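Long-range contact in possible thiamine biosynthesis enzyme (Candida albicans, PDB 2X7Q), which is of unknown function but has the fold of a periplasmic binding protein and may take part in thiamine biosynthesis: residues A[94-99]-A[199-204]. The protein carries 1 engineered substitution. Residues are numbered along the deposited sequence; the frame is centred on the assembly and turned at random.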
ATOM      1  N   TYR A  94      -1.006   1.907   9.249  1.00  8.73           N
ATOM      2  CA  TYR A  94      -0.338   3.166   8.941  1.00  8.29           C
ATOM      3  C   TYR A  94      -1.329   4.189   8.394  1.00  9.41           C
ATOM      4  O   TYR A  94      -1.311   5.359   8.780  1.00  8.46           O
ATOM      5  CB  TYR A  94       0.792   2.931   7.937  1.00  8.79           C
ATOM      6  CG  TYR A  94       1.523   4.188   7.523  1.00  9.69           C
ATOM      7  CD1 TYR A  94       2.315   4.883   8.427  1.00  9.42           C
ATOM      8  CD2 TYR A  94       1.431   4.673   6.225  1.00  9.08           C
ATOM      9  CE1 TYR A  94       2.989   6.029   8.054  1.00 10.01           C
ATOM     10  CE2 TYR A  94       2.101   5.818   5.841  1.00  9.34           C
ATOM     11  CZ  TYR A  94       2.879   6.490   6.760  1.00  9.46           C
ATOM     12  OH  TYR A  94       3.549   7.629   6.384  1.00 10.49           O
ATOM     13  N   VAL A  95      -2.193   3.739   7.491  1.00  8.26           N
ATOM     14  CA  VAL A  95      -3.240   4.591   6.940  1.00  8.09           C
ATOM     15  C   VAL A  95      -4.614   3.980   7.182  1.00  9.45           C
ATOM     16  O   VAL A  95      -4.875   2.839   6.801  1.00  8.84           O
ATOM     17  CB  VAL A  95      -3.047   4.828   5.435  1.00  9.15           C
ATOM     18  CG1 VAL A  95      -4.234   5.585   4.868  1.00  9.47           C
ATOM     19  CG2 VAL A  95      -1.754   5.587   5.184  1.00  8.98           C
ATOM     20  N   LYS A  96      -5.489   4.751   7.817  1.00  9.87           N
ATOM     21  CA  LYS A  96      -6.814   4.270   8.184  1.00  9.88           C
ATOM     22  C   LYS A  96      -7.802   4.360   7.023  1.00 10.71           C
ATOM     23  O   LYS A  96      -8.619   3.460   6.818  1.00 10.29           O
ATOM     24  CB  LYS A  96      -7.341   5.054   9.386  1.00 12.75           C
ATOM     25  CG  LYS A  96      -8.673   4.560   9.917  1.00 14.55           C
ATOM     26  CD  LYS A  96      -9.046   5.289  11.193  0.19 14.33           C
ATOM     27  CE  LYS A  96      -7.970   5.117  12.254  0.70 15.16           C
ATOM     28  NZ  LYS A  96      -8.310   5.844  13.508  0.37 15.14           N
ATOM     29  N   SER A  97      -7.726   5.453   6.269  1.00 10.25           N
ATOM     30  CA  SER A  97      -8.632   5.674   5.146  1.00 11.00           C
ATOM     31  C   SER A  97      -8.369   4.683   4.010  1.00 10.84           C
ATOM     32  O   SER A  97      -7.249   4.204   3.843  1.00  9.56           O
ATOM     33  CB  SER A  97      -8.511   7.114   4.641  1.00 12.14           C
ATOM     34  OG  SER A  97      -7.158   7.453   4.391  1.00 10.66           O
ATOM     35  N   PRO A  98      -9.411   4.370   3.226  1.00 13.01           N
ATOM     36  CA  PRO A  98      -9.302   3.413   2.118  1.00 11.87           C
ATOM     37  C   PRO A  98      -8.574   3.999   0.916  1.00 12.38           C
ATOM     38  O   PRO A  98      -8.600   5.215   0.731  1.00 12.56           O
ATOM     39  CB  PRO A  98     -10.760   3.143   1.753  1.00 12.73           C
ATOM     40  CG  PRO A  98     -11.475   4.386   2.130  1.00 13.37           C
ATOM     41  CD  PRO A  98     -10.781   4.889   3.375  1.00 12.79           C
ATOM     42  N   LEU A  99      -7.940   3.145   0.115  1.00 12.05           N
ATOM     43  CA  LEU A  99      -7.225   3.588  -1.079  1.00 11.23           C
ATOM     44  C   LEU A  99      -8.179   3.735  -2.266  1.00 10.65           C
ATOM     45  O   LEU A  99      -9.015   2.865  -2.508  1.00 11.02           O
ATOM     46  CB  LEU A  99      -6.106   2.603  -1.429  1.00 13.04           C
ATOM     47  CG  LEU A  99      -4.999   3.120  -2.352  1.00 13.06           C
ATOM     48  CD1 LEU A  99      -4.105   4.087  -1.603  1.00 12.33           C
ATOM     49  CD2 LEU A  99      -4.178   1.972  -2.924  1.00 13.90           C
ATOM     50  N   PRO A 199     -12.198  -1.705   0.399  1.00 11.74           N
ATOM     51  CA  PRO A 199     -13.102  -1.885   1.540  1.00 13.76           C
ATOM     52  C   PRO A 199     -12.351  -1.816   2.866  1.00 14.10           C
ATOM     53  O   PRO A 199     -12.974  -1.690   3.920  1.00 16.28           O
ATOM     54  CB  PRO A 199     -13.652  -3.299   1.332  1.00 14.22           C
ATOM     55  CG  PRO A 199     -13.443  -3.593  -0.116  1.00 15.06           C
ATOM     56  CD  PRO A 199     -12.193  -2.871  -0.500  1.00 13.85           C
ATOM     57  N   TRP A 200     -11.025  -1.888   2.804  1.00 12.85           N
ATOM     58  CA  TRP A 200     -10.197  -1.954   4.003  1.00 12.75           C
ATOM     59  C   TRP A 200      -9.268  -0.751   4.124  1.00 11.74           C
ATOM     60  O   TRP A 200      -9.090   0.006   3.169  1.00 11.66           O
ATOM     61  CB  TRP A 200      -9.362  -3.234   3.980  1.00 12.25           C
ATOM     62  CG  TRP A 200      -8.622  -3.417   2.690  1.00 11.36           C
ATOM     63  CD1 TRP A 200      -7.440  -2.837   2.335  1.00 11.84           C
ATOM     64  CD2 TRP A 200      -9.020  -4.235   1.578  1.00 13.15           C
ATOM     65  NE1 TRP A 200      -7.076  -3.244   1.072  1.00 11.50           N
ATOM     66  CE2 TRP A 200      -8.025  -4.098   0.589  1.00 11.93           C
ATOM     67  CE3 TRP A 200     -10.114  -5.064   1.330  1.00 13.33           C
ATOM     68  CZ2 TRP A 200      -8.100  -4.768  -0.634  1.00 13.55           C
ATOM     69  CZ3 TRP A 200     -10.184  -5.725   0.116  1.00 13.28           C
ATOM     70  CH2 TRP A 200      -9.183  -5.573  -0.849  1.00 12.73           C
ATOM     71  N   SER A 201      -8.677  -0.580   5.305  1.00 12.54           N
ATOM     72  CA  SER A 201      -7.632   0.419   5.500  1.00 10.40           C
ATOM     73  C   SER A 201      -6.482   0.100   4.551  1.00  9.72           C
ATOM     74  O   SER A 201      -6.137  -1.063   4.363  1.00 10.57           O
ATOM     75  CB  SER A 201      -7.149   0.426   6.951  1.00 11.33           C
ATOM     76  OG  SER A 201      -8.190   0.817   7.830  1.00 11.70           O
ATOM     77  N   SER A 202      -5.889   1.132   3.960  1.00  9.31           N
ATOM     78  CA  SER A 202      -4.980   0.943   2.830  1.00 10.58           C
ATOM     79  C   SER A 202      -3.537   0.570   3.176  1.00  9.00           C
ATOM     80  O   SER A 202      -2.897  -0.174   2.433  1.00 10.01           O
ATOM     81  CB  SER A 202      -5.002   2.174   1.920  1.00  9.96           C
ATOM     82  OG  SER A 202      -4.723   3.354   2.644  1.00  9.86           O
ATOM     83  N   TRP A 203      -3.021   1.079   4.291  1.00  8.56           N
ATOM     84  CA  TRP A 203      -1.610   0.882   4.617  1.00  9.21           C
ATOM     85  C   TRP A 203      -1.376   0.288   6.005  1.00  8.90           C
ATOM     86  O   TRP A 203      -2.088   0.606   6.958  1.00  8.03           O
ATOM     87  CB  TRP A 203      -0.852   2.202   4.470  1.00  9.01           C
ATOM     88  CG  TRP A 203      -0.806   2.704   3.058  1.00  8.57           C
ATOM     89  CD1 TRP A 203      -1.809   3.329   2.378  1.00  9.06           C
ATOM     90  CD2 TRP A 203       0.304   2.622   2.149  1.00  9.49           C
ATOM     91  NE1 TRP A 203      -1.395   3.642   1.106  1.00  9.88           N
ATOM     92  CE2 TRP A 203      -0.108   3.218   0.942  1.00 10.49           C
ATOM     93  CE3 TRP A 203       1.595   2.101   2.248  1.00 10.98           C
ATOM     94  CZ2 TRP A 203       0.741   3.307  -0.166  1.00 11.12           C
ATOM     95  CZ3 TRP A 203       2.430   2.192   1.146  1.00 10.82           C
ATOM     96  CH2 TRP A 203       2.001   2.789  -0.043  1.00 11.42           C
ATOM     97  N   VAL A 204      -0.367  -0.572   6.104  1.00 10.20           N
ATOM     98  CA  VAL A 204      -0.010  -1.206   7.369  1.00  9.01           C
ATOM     99  C   VAL A 204       1.504  -1.255   7.536  1.00  9.57           C
ATOM    100  O   VAL A 204       2.251  -1.103   6.568  1.00  9.13           O
ATOM    101  CB  VAL A 204      -0.559  -2.641   7.460  1.00  9.34           C
ATOM    102  CG1 VAL A 204      -2.077  -2.641   7.435  1.00  9.20           C
ATOM    103  CG2 VAL A 204       0.003  -3.496   6.333  1.00  9.22           C
TER
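Val95 and Trp203 pair as antiparallel neighbours at the hinge of this periplasmic-binding-protein fold, where two connections between its lobes run side by side: 94-99 leads from strand 88-95 of one sheet into strand 100-106 of the other, and 199-204 returns from strand 190-197 to strand 203-208. The tight part is here. Trp203 O takes two backbone donors from the same face of its carbonyl plane, Tyr94 N at 2.8 Å and Val95 N, the straighter of the two (167° at the hydrogen), at 3.2 Å. This is the doubled grip of a classic beta bulge, fitting the corner the chain turns at Tyr94. Alongside, the side chains of Val95 and Trp203 point the same way, CB to CB 3.6 Å, and Val95 CG2 lies against Trp203 CB and the indole CD1, approaching the ring obliquely. Tyr94 joins them with its ring edge, CD2 meeting Trp203 CB in the plane of the ring; its OH is tied to Phe26 O. Farther along the indole, Leu99 CD1 comes to the ring edge, 3.9 Å from Trp203 NE1, and strand 69-73 packs against the same cluster through Ile71 and Leu73. Past Val95 the sheet pairing gives way to serine hydroxyls. Ser201 OG donates to Lys96 O over 2.9 Å, only 18° off its carbonyl plane, while Lys96 itself, its CB directed away from 199-204, belongs to the exposed side. Pro98 lies on that looser, exposed border too, offering little more than CA and CB to Trp200 O. Ser202 is buried between the two regimes: chi1 of 54° sets OG between its own N and carbonyl carbon, and from there OG meets Ser97 O at 2.9 Å, nearly in line with the C=O bond, with Val95 CG1 3.2 Å from the same OG.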